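Local coordinates for peroxisomal fatty acid beta-oxidation multifunctional protein MFP2 (Arabidopsis thaliana, PDB 2WTB) that carries out steps of peroxisomal fatty acid beta-oxidation during seed germination, combining enoyl-CoA hydratase and 3-hydroxyacyl-CoA dehydrogenase activities in one chain, at residues S425-S428 against T429-L432; E437-K440 against S441-R444; V463-N466 against H467-A470. All coordinates share one frame; numbering follows the deposited sequence.

Overall arrangement
All three contacts are local turns of the NAD-binding dehydrogenase region, on the same side of the chain's centre. Interactions 1 and 2 follow each other along the chain without touching, their nearest atoms about 6 Å apart and their centres 15 Å apart. Interaction 3 touches both. Leu432 CD2 of interaction 1 packs at 3.5 Å from Val463 O, with the centres of the two contacts 13 Å apart. Interactions 2 and 3, whose centres are 11 Å apart, are probably joined by a hydrogen bond from Ser469 N to Asp443 O at 3.2 Å. The predicted hydratase residues Glu119 and Glu139 belong to the N-terminal region, away from all three.

Interaction 1 (S425-S428 against T429-L432); sequences SNTS and TIDL
The flat group that Thr427 meets in this loop is not a ring but the peptide unit joining Thr429 to Ile430, whose N-H reaches the threonine hydroxyl at a slant. Ile430 N donates to Thr427 OG1 over 3.2 Å, and the N-H...O angle of 139° marks a clearly bent bond. The hydroxyl also lies 3.3 Å from Ile430 CB, and the two side chains lie roughly perpendicular. With OG1 anti to the backbone N (chi1 -180°), the hydroxyl is carried across the bend of the chain. The methyl is left between N and the carbonyl carbon, and from there CG2 meets Leu432 CD1 at 3.5 Å. One branch is thus polar and the other apolar, each with its own partner. Just before it, Ser425 OG accepts from Thr427 N at 3.0 Å, an ST turn that fixes the backbone from which the threonine springs. Glu401 OE1 collects three hydrogen bonds, from Ser428 N and with Thr427 OG1 and Thr429 OG1, and so ties the loop from outside. Exchanging Thr427 for an alanine removes OG1 and CG2, which would probably leave Ile430 N without this acceptor, take one partner from Glu401 and open a gap beside Leu432 CD1. Ser428 OG is hydrogen-bonded to His449 NE2, as in related 3-hydroxyacyl-CoA dehydrogenases, where a serine in this loop probably lies beside the catalytic histidine. The loop follows strand 422-425 of the Rossmann-type sheet, and Asp431 OD1 caps Asn433 N to start helix 432-435. Ile430 packs on Ile403 and Lys406 of helix 403-416 and on Ile435 of helix 432-435, while Asn426 OD1 reaches Phe450 N at the end of strand 445-450.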
ATOM      1  N   SER A 425      23.505  -6.445  -2.896  1.00 71.91           N
ATOM      2  CA  SER A 425      23.641  -5.841  -4.216  1.00 68.84           C
ATOM      3  C   SER A 425      22.298  -5.401  -4.785  1.00 66.27           C
ATOM      4  O   SER A 425      21.286  -6.081  -4.618  1.00 62.59           O
ATOM      5  CB  SER A 425      24.316  -6.807  -5.188  1.00 63.56           C
ATOM      6  OG  SER A 425      24.171  -6.356  -6.522  1.00 62.64           O
ATOM      7  N   ASN A 426      22.309  -4.258  -5.460  1.00 67.58           N
ATOM      8  CA  ASN A 426      21.119  -3.714  -6.099  1.00 58.37           C
ATOM      9  C   ASN A 426      21.031  -4.164  -7.559  1.00 58.14           C
ATOM     10  O   ASN A 426      20.250  -3.626  -8.346  1.00 51.85           O
ATOM     11  CB  ASN A 426      21.133  -2.186  -5.998  1.00 64.18           C
ATOM     12  CG  ASN A 426      20.001  -1.531  -6.768  1.00 71.61           C
ATOM     13  OD1 ASN A 426      18.826  -1.807  -6.526  1.00 79.91           O
ATOM     14  ND2 ASN A 426      20.353  -0.653  -7.700  1.00 64.57           N
ATOM     15  N   THR A 427      21.835  -5.162  -7.911  1.00 67.87           N
ATOM     16  CA  THR A 427      21.866  -5.683  -9.273  1.00 65.91           C
ATOM     17  C   THR A 427      20.469  -6.038  -9.766  1.00 62.08           C
ATOM     18  O   THR A 427      19.586  -6.373  -8.975  1.00 67.80           O
ATOM     19  CB  THR A 427      22.768  -6.926  -9.383  1.00 55.72           C
ATOM     20  OG1 THR A 427      22.771  -7.402 -10.737  1.00 54.22           O
ATOM     21  CG2 THR A 427      22.268  -8.027  -8.460  1.00 39.76           C
ATOM     22  N   SER A 428      20.276  -5.971 -11.078  1.00 57.97           N
ATOM     23  CA  SER A 428      18.962  -6.201 -11.663  1.00 68.87           C
ATOM     24  C   SER A 428      18.999  -7.257 -12.763  1.00 74.93           C
ATOM     25  O   SER A 428      17.995  -7.920 -13.034  1.00 72.66           O
ATOM     26  CB  SER A 428      18.398  -4.890 -12.215  1.00 71.43           C
ATOM     27  OG  SER A 428      17.056  -5.050 -12.636  1.00 77.93           O
ATOM     28  N   THR A 429      20.158  -7.413 -13.393  1.00 79.57           N
ATOM     29  CA  THR A 429      20.282  -8.295 -14.547  1.00 82.07           C
ATOM     30  C   THR A 429      21.393  -9.326 -14.385  1.00 77.31           C
ATOM     31  O   THR A 429      21.643 -10.121 -15.290  1.00 79.06           O
ATOM     32  CB  THR A 429      20.557  -7.491 -15.829  1.00 77.74           C
ATOM     33  OG1 THR A 429      21.825  -6.835 -15.719  1.00 76.35           O
ATOM     34  CG2 THR A 429      19.470  -6.450 -16.047  1.00 77.01           C
ATOM     35  N   ILE A 430      22.058  -9.313 -13.236  1.00 69.73           N
ATOM     36  CA  ILE A 430      23.194 -10.200 -13.021  1.00 66.32           C
ATOM     37  C   ILE A 430      22.947 -11.205 -11.899  1.00 68.92           C
ATOM     38  O   ILE A 430      22.453 -10.853 -10.828  1.00 67.30           O
ATOM     39  CB  ILE A 430      24.487  -9.405 -12.745  1.00 75.66           C
ATOM     40  CG1 ILE A 430      24.779  -8.456 -13.911  1.00 81.22           C
ATOM     41  CG2 ILE A 430      25.658 -10.346 -12.515  1.00 72.88           C
ATOM     42  CD1 ILE A 430      26.064  -7.674 -13.763  1.00 82.75           C
ATOM     43  N   ASP A 431      23.294 -12.461 -12.167  1.00 68.60           N
ATOM     44  CA  ASP A 431      23.158 -13.545 -11.200  1.00 63.82           C
ATOM     45  C   ASP A 431      23.978 -13.276  -9.937  1.00 64.81           C
ATOM     46  O   ASP A 431      25.203 -13.157  -9.994  1.00 63.78           O
ATOM     47  CB  ASP A 431      23.587 -14.865 -11.849  1.00 69.76           C
ATOM     48  CG  ASP A 431      23.669 -16.013 -10.859  1.00 74.21           C
ATOM     49  OD1 ASP A 431      23.145 -15.884  -9.733  1.00 76.40           O
ATOM     50  OD2 ASP A 431      24.260 -17.054 -11.215  1.00 72.78           O
ATOM     51  N   LEU A 432      23.294 -13.189  -8.801  1.00 58.32           N
ATOM     52  CA  LEU A 432      23.945 -12.919  -7.522  1.00 54.06           C
ATOM     53  C   LEU A 432      25.083 -13.896  -7.210  1.00 61.28           C
ATOM     54  O   LEU A 432      26.071 -13.527  -6.574  1.00 62.60           O
ATOM     55  CB  LEU A 432      22.919 -12.923  -6.384  1.00 51.38           C
ATOM     56  CG  LEU A 432      22.108 -11.646  -6.149  1.00 50.20           C
ATOM     57  CD1 LEU A 432      21.361 -11.238  -7.399  1.00 68.75           C
ATOM     58  CD2 LEU A 432      21.139 -11.849  -5.008  1.00 55.41           C
TER

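Interaction 2 (E437-K440 against S441-R444); sequences ERTK and SQDR
Gln442 folds back on Thr439, its NE2 donating to Thr439 O over 2.7 Å with an N-H...O angle of 153°. The acceptor lies nearly in the plane of the glutamine amide, yet seen from the carbonyl the donor stands well above its plane, 54° out of it, so this short bond does not use a lone-pair direction. A bend at chi2 (71°) turns the amide back along the chain, where OE1 comes within 3.2 Å of Lys440 C. The Thr439 and Gln442 side chains run antiparallel, alongside one another. On the threonine itself, OG1 receives a weak bond from Ser441 N at 3.3 Å, although its stronger partner is Gly436 O. That same carbonyl takes a weak second bond from Gln442 NE2. These bonds shape the connection between helix 432-435 and strand 445-450 of the Rossmann-type domain. It ends in a beta turn, closed by Arg444 N on Ser441 O at 2.8 Å and with Gln442 and Asp443 at its corners in helical backbone conformation. Farther out, Glu414 of helix 403-416 positions the middle of the loop: its OE1 is hydrogen-bonded to both Lys440 N and Ser441 OG. Arg444 NH2 adds a weak bond to Ser441 OG at 2.9 Å, and its NH1 is held by Cys421 O just ahead of strand 422-425.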
ATOM      1  N   GLU A 437      31.630 -14.580  -6.735  1.00 69.44           N
ATOM      2  CA  GLU A 437      32.499 -15.654  -7.201  1.00 63.31           C
ATOM      3  C   GLU A 437      33.875 -15.622  -6.541  1.00 73.55           C
ATOM      4  O   GLU A 437      34.386 -16.655  -6.106  1.00 78.84           O
ATOM      5  CB  GLU A 437      32.653 -15.587  -8.722  1.00 69.61           C
ATOM      6  CG  GLU A 437      33.612 -16.618  -9.296  1.00 90.78           C
ATOM      7  CD  GLU A 437      33.105 -18.040  -9.144  1.00110.23           C
ATOM      8  OE1 GLU A 437      31.887 -18.223  -8.929  1.00106.37           O
ATOM      9  OE2 GLU A 437      33.927 -18.976  -9.242  1.00121.16           O
ATOM     10  N   ARG A 438      34.471 -14.436  -6.467  1.00 71.13           N
ATOM     11  CA  ARG A 438      35.838 -14.298  -5.972  1.00 64.29           C
ATOM     12  C   ARG A 438      35.936 -14.263  -4.446  1.00 64.84           C
ATOM     13  O   ARG A 438      37.013 -14.040  -3.894  1.00 69.39           O
ATOM     14  CB  ARG A 438      36.500 -13.050  -6.562  1.00 61.49           C
ATOM     15  CG  ARG A 438      36.566 -13.025  -8.080  1.00 70.44           C
ATOM     16  CD  ARG A 438      37.595 -12.011  -8.563  1.00 78.93           C
ATOM     17  NE  ARG A 438      37.587 -11.868 -10.015  1.00 95.07           N
ATOM     18  CZ  ARG A 438      37.078 -10.823 -10.660  1.00107.10           C
ATOM     19  NH1 ARG A 438      36.537  -9.821  -9.979  1.00107.03           N
ATOM     20  NH2 ARG A 438      37.113 -10.775 -11.985  1.00110.06           N
ATOM     21  N   THR A 439      34.816 -14.483  -3.766  1.00 63.22           N
ATOM     22  CA  THR A 439      34.805 -14.455  -2.309  1.00 59.29           C
ATOM     23  C   THR A 439      34.384 -15.797  -1.726  1.00 65.39           C
ATOM     24  O   THR A 439      34.034 -16.725  -2.455  1.00 67.84           O
ATOM     25  CB  THR A 439      33.855 -13.371  -1.767  1.00 66.07           C
ATOM     26  OG1 THR A 439      32.498 -13.824  -1.869  1.00 72.20           O
ATOM     27  CG2 THR A 439      34.023 -12.070  -2.542  1.00 62.93           C
ATOM     28  N   LYS A 440      34.427 -15.890  -0.402  1.00 61.69           N
ATOM     29  CA  LYS A 440      33.927 -17.058   0.307  1.00 59.63           C
ATOM     30  C   LYS A 440      32.853 -16.617   1.288  1.00 66.40           C
ATOM     31  O   LYS A 440      32.691 -17.204   2.357  1.00 75.07           O
ATOM     32  CB  LYS A 440      35.056 -17.767   1.050  1.00 38.49           C
ATOM     33  CG  LYS A 440      36.072 -18.431   0.139  1.00 55.66           C
ATOM     34  CD  LYS A 440      37.168 -19.119   0.939  1.00 54.47           C
ATOM     35  CE  LYS A 440      38.208 -19.733   0.020  1.00 69.71           C
ATOM     36  NZ  LYS A 440      37.573 -20.596  -1.014  1.00 83.91           N
ATOM     37  N   SER A 441      32.121 -15.573   0.912  1.00 62.63           N
ATOM     38  CA  SER A 441      31.109 -14.992   1.783  1.00 64.09           C
ATOM     39  C   SER A 441      29.711 -15.170   1.207  1.00 54.12           C
ATOM     40  O   SER A 441      28.867 -14.281   1.325  1.00 55.36           O
ATOM     41  CB  SER A 441      31.396 -13.506   1.997  1.00 67.77           C
ATOM     42  OG  SER A 441      32.749 -13.297   2.362  1.00 70.03           O
ATOM     43  N   GLN A 442      29.466 -16.323   0.592  1.00 50.41           N
ATOM     44  CA  GLN A 442      28.188 -16.581  -0.067  1.00 51.36           C
ATOM     45  C   GLN A 442      27.003 -16.472   0.890  1.00 54.04           C
ATOM     46  O   GLN A 442      25.878 -16.212   0.469  1.00 58.80           O
ATOM     47  CB  GLN A 442      28.192 -17.954  -0.744  1.00 51.68           C
ATOM     48  CG  GLN A 442      29.106 -18.050  -1.956  1.00 61.63           C
ATOM     49  CD  GLN A 442      30.577 -18.030  -1.589  1.00 72.49           C
ATOM     50  OE1 GLN A 442      30.969 -18.468  -0.506  1.00 79.86           O
ATOM     51  NE2 GLN A 442      31.404 -17.525  -2.497  1.00 69.90           N
ATOM     52  N   ASP A 443      27.255 -16.669   2.178  1.00 52.66           N
ATOM     53  CA  ASP A 443      26.191 -16.594   3.169  1.00 49.32           C
ATOM     54  C   ASP A 443      25.820 -15.147   3.479  1.00 51.71           C
ATOM     55  O   ASP A 443      24.740 -14.873   4.007  1.00 48.88           O
ATOM     56  CB  ASP A 443      26.604 -17.310   4.451  1.00 46.71           C
ATOM     57  CG  ASP A 443      27.750 -16.619   5.157  1.00 53.54           C
ATOM     58  OD1 ASP A 443      28.768 -16.323   4.492  1.00 64.11           O
ATOM     59  OD2 ASP A 443      27.633 -16.373   6.376  1.00 45.87           O
ATOM     60  N   ARG A 444      26.719 -14.225   3.148  1.00 46.54           N
ATOM     61  CA  ARG A 444      26.523 -12.812   3.454  1.00 46.72           C
ATOM     62  C   ARG A 444      26.010 -12.024   2.253  1.00 50.12           C
ATOM     63  O   ARG A 444      25.636 -10.858   2.384  1.00 49.36           O
ATOM     64  CB  ARG A 444      27.832 -12.185   3.937  1.00 51.28           C
ATOM     65  CG  ARG A 444      28.216 -12.525   5.362  1.00 62.41           C
ATOM     66  CD  ARG A 444      29.331 -11.613   5.845  1.00 63.42           C
ATOM     67  NE  ARG A 444      30.630 -11.977   5.288  1.00 67.86           N
ATOM     68  CZ  ARG A 444      31.647 -11.133   5.151  1.00 65.21           C
ATOM     69  NH1 ARG A 444      31.512  -9.865   5.514  1.00 61.52           N
ATOM     70  NH2 ARG A 444      32.797 -11.552   4.640  1.00 60.48           N
TER

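Interaction 3 (V463-N466 against H467-A470); sequences VRTN and HTSA
Thr468 turns its hydroxyl anti to its own carbonyl carbon (chi1 -59°), which carries OG1 back across the turn to the amide of Thr465. Thr465 N donates to Thr468 OG1 over 2.9 Å, and an N-H...O angle of 158° shows a fairly straight bond. The same oxygen is hydrogen-bonded to Ile445 O, so two bonds grip it: one within the turn and one to strand 445-450. The two threonines stand nearly square to each other, the OG1 atoms of Thr465 and Thr468 3.5 Å apart. Thr468 OG1 also lies 3.7 Å from Arg464 CA, bringing the threonine close against the end of the strand. This is the strand-to-helix connection of a Rossmann-type domain, linking strand 459-464, antiparallel to its neighbour 445-450, with helix 470-482. Ser469 stands at the N-cap of that helix, its OG making a weak bond to Val472 N. At the exposed corner, the His467 ring has Asn466 CB over one face, 4.2 Å above the plane and offset toward the rim. Thr465 CG2 approaches the ring obliquely, 4.1 Å from His467 CD2; it is placed there by lying anti to the backbone N of its residue. Beyond the turn, Thr465 and His467 both touch Asn433 of helix 432-435, while Arg464 and Thr468 pack on Ile473 of helix 470-482.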
ATOM      1  N   VAL A 463      16.310 -10.423  -2.625  1.00 46.45           N
ATOM      2  CA  VAL A 463      16.653 -11.596  -3.420  1.00 52.46           C
ATOM      3  C   VAL A 463      17.598 -12.526  -2.665  1.00 51.16           C
ATOM      4  O   VAL A 463      18.765 -12.200  -2.446  1.00 51.61           O
ATOM      5  CB  VAL A 463      17.301 -11.199  -4.760  1.00 58.03           C
ATOM      6  CG1 VAL A 463      17.588 -12.434  -5.594  1.00 58.91           C
ATOM      7  CG2 VAL A 463      16.398 -10.237  -5.521  1.00 67.58           C
ATOM      8  N   ARG A 464      17.084 -13.687  -2.271  1.00 44.35           N
ATOM      9  CA  ARG A 464      17.877 -14.674  -1.550  1.00 47.50           C
ATOM     10  C   ARG A 464      18.487 -15.664  -2.533  1.00 40.12           C
ATOM     11  O   ARG A 464      17.957 -15.873  -3.621  1.00 46.07           O
ATOM     12  CB  ARG A 464      16.998 -15.435  -0.555  1.00 40.15           C
ATOM     13  CG  ARG A 464      16.321 -16.647  -1.174  1.00 49.31           C
ATOM     14  CD  ARG A 464      14.882 -16.810  -0.717  1.00 53.77           C
ATOM     15  NE  ARG A 464      14.770 -17.571   0.520  1.00 61.98           N
ATOM     16  CZ  ARG A 464      13.725 -18.331   0.826  1.00 59.30           C
ATOM     17  NH1 ARG A 464      12.714 -18.434  -0.023  1.00 37.99           N
ATOM     18  NH2 ARG A 464      13.694 -18.995   1.974  1.00 68.62           N
ATOM     19  N   THR A 465      19.600 -16.276  -2.150  1.00 52.80           N
ATOM     20  CA  THR A 465      20.178 -17.350  -2.943  1.00 48.24           C
ATOM     21  C   THR A 465      20.018 -18.649  -2.175  1.00 48.81           C
ATOM     22  O   THR A 465      19.348 -18.682  -1.143  1.00 52.92           O
ATOM     23  CB  THR A 465      21.667 -17.119  -3.229  1.00 58.70           C
ATOM     24  OG1 THR A 465      21.887 -15.742  -3.554  1.00 70.49           O
ATOM     25  CG2 THR A 465      22.116 -17.978  -4.392  1.00 74.34           C
ATOM     26  N   ASN A 466      20.626 -19.716  -2.682  1.00 53.59           N
ATOM     27  CA  ASN A 466      20.675 -20.982  -1.965  1.00 52.05           C
ATOM     28  C   ASN A 466      21.599 -20.860  -0.763  1.00 54.14           C
ATOM     29  O   ASN A 466      21.553 -21.676   0.156  1.00 57.39           O
ATOM     30  CB  ASN A 466      21.185 -22.095  -2.879  1.00 59.75           C
ATOM     31  CG  ASN A 466      20.436 -22.164  -4.190  1.00 69.04           C
ATOM     32  OD1 ASN A 466      21.043 -22.256  -5.260  1.00 77.25           O
ATOM     33  ND2 ASN A 466      19.110 -22.118  -4.119  1.00 61.47           N
ATOM     34  N   HIS A 467      22.436 -19.827  -0.777  1.00 53.10           N
ATOM     35  CA  HIS A 467      23.462 -19.657   0.245  1.00 55.51           C
ATOM     36  C   HIS A 467      23.132 -18.552   1.246  1.00 56.73           C
ATOM     37  O   HIS A 467      23.589 -18.587   2.388  1.00 60.98           O
ATOM     38  CB  HIS A 467      24.817 -19.392  -0.414  1.00 43.66           C
ATOM     39  CG  HIS A 467      25.181 -20.398  -1.460  1.00 48.86           C
ATOM     40  ND1 HIS A 467      25.757 -21.613  -1.156  1.00 53.21           N
ATOM     41  CD2 HIS A 467      25.044 -20.373  -2.807  1.00 50.52           C
ATOM     42  CE1 HIS A 467      25.960 -22.292  -2.270  1.00 57.36           C
ATOM     43  NE2 HIS A 467      25.539 -21.561  -3.287  1.00 53.21           N
ATOM     44  N   THR A 468      22.345 -17.570   0.820  1.00 57.12           N
ATOM     45  CA  THR A 468      21.965 -16.480   1.708  1.00 54.43           C
ATOM     46  C   THR A 468      21.479 -17.039   3.037  1.00 48.11           C
ATOM     47  O   THR A 468      20.556 -17.852   3.077  1.00 46.90           O
ATOM     48  CB  THR A 468      20.857 -15.603   1.099  1.00 57.16           C
ATOM     49  OG1 THR A 468      21.303 -15.063  -0.151  1.00 58.29           O
ATOM     50  CG2 THR A 468      20.508 -14.465   2.044  1.00 49.92           C
ATOM     51  N   SER A 469      22.109 -16.604   4.122  1.00 44.16           N
ATOM     52  CA  SER A 469      21.741 -17.075   5.449  1.00 52.00           C
ATOM     53  C   SER A 469      20.437 -16.439   5.924  1.00 50.96           C
ATOM     54  O   SER A 469      20.179 -15.263   5.669  1.00 47.47           O
ATOM     55  CB  SER A 469      22.857 -16.785   6.451  1.00 55.87           C
ATOM     56  OG  SER A 469      22.927 -15.402   6.739  1.00 61.36           O
ATOM     57  N   ALA A 470      19.621 -17.226   6.617  1.00 43.52           N
ATOM     58  CA  ALA A 470      18.346 -16.744   7.126  1.00 40.90           C
ATOM     59  C   ALA A 470      18.509 -15.460   7.931  1.00 48.03           C
ATOM     60  O   ALA A 470      17.689 -14.546   7.826  1.00 46.51           O
ATOM     61  CB  ALA A 470      17.676 -17.813   7.970  1.00 33.61           C
TER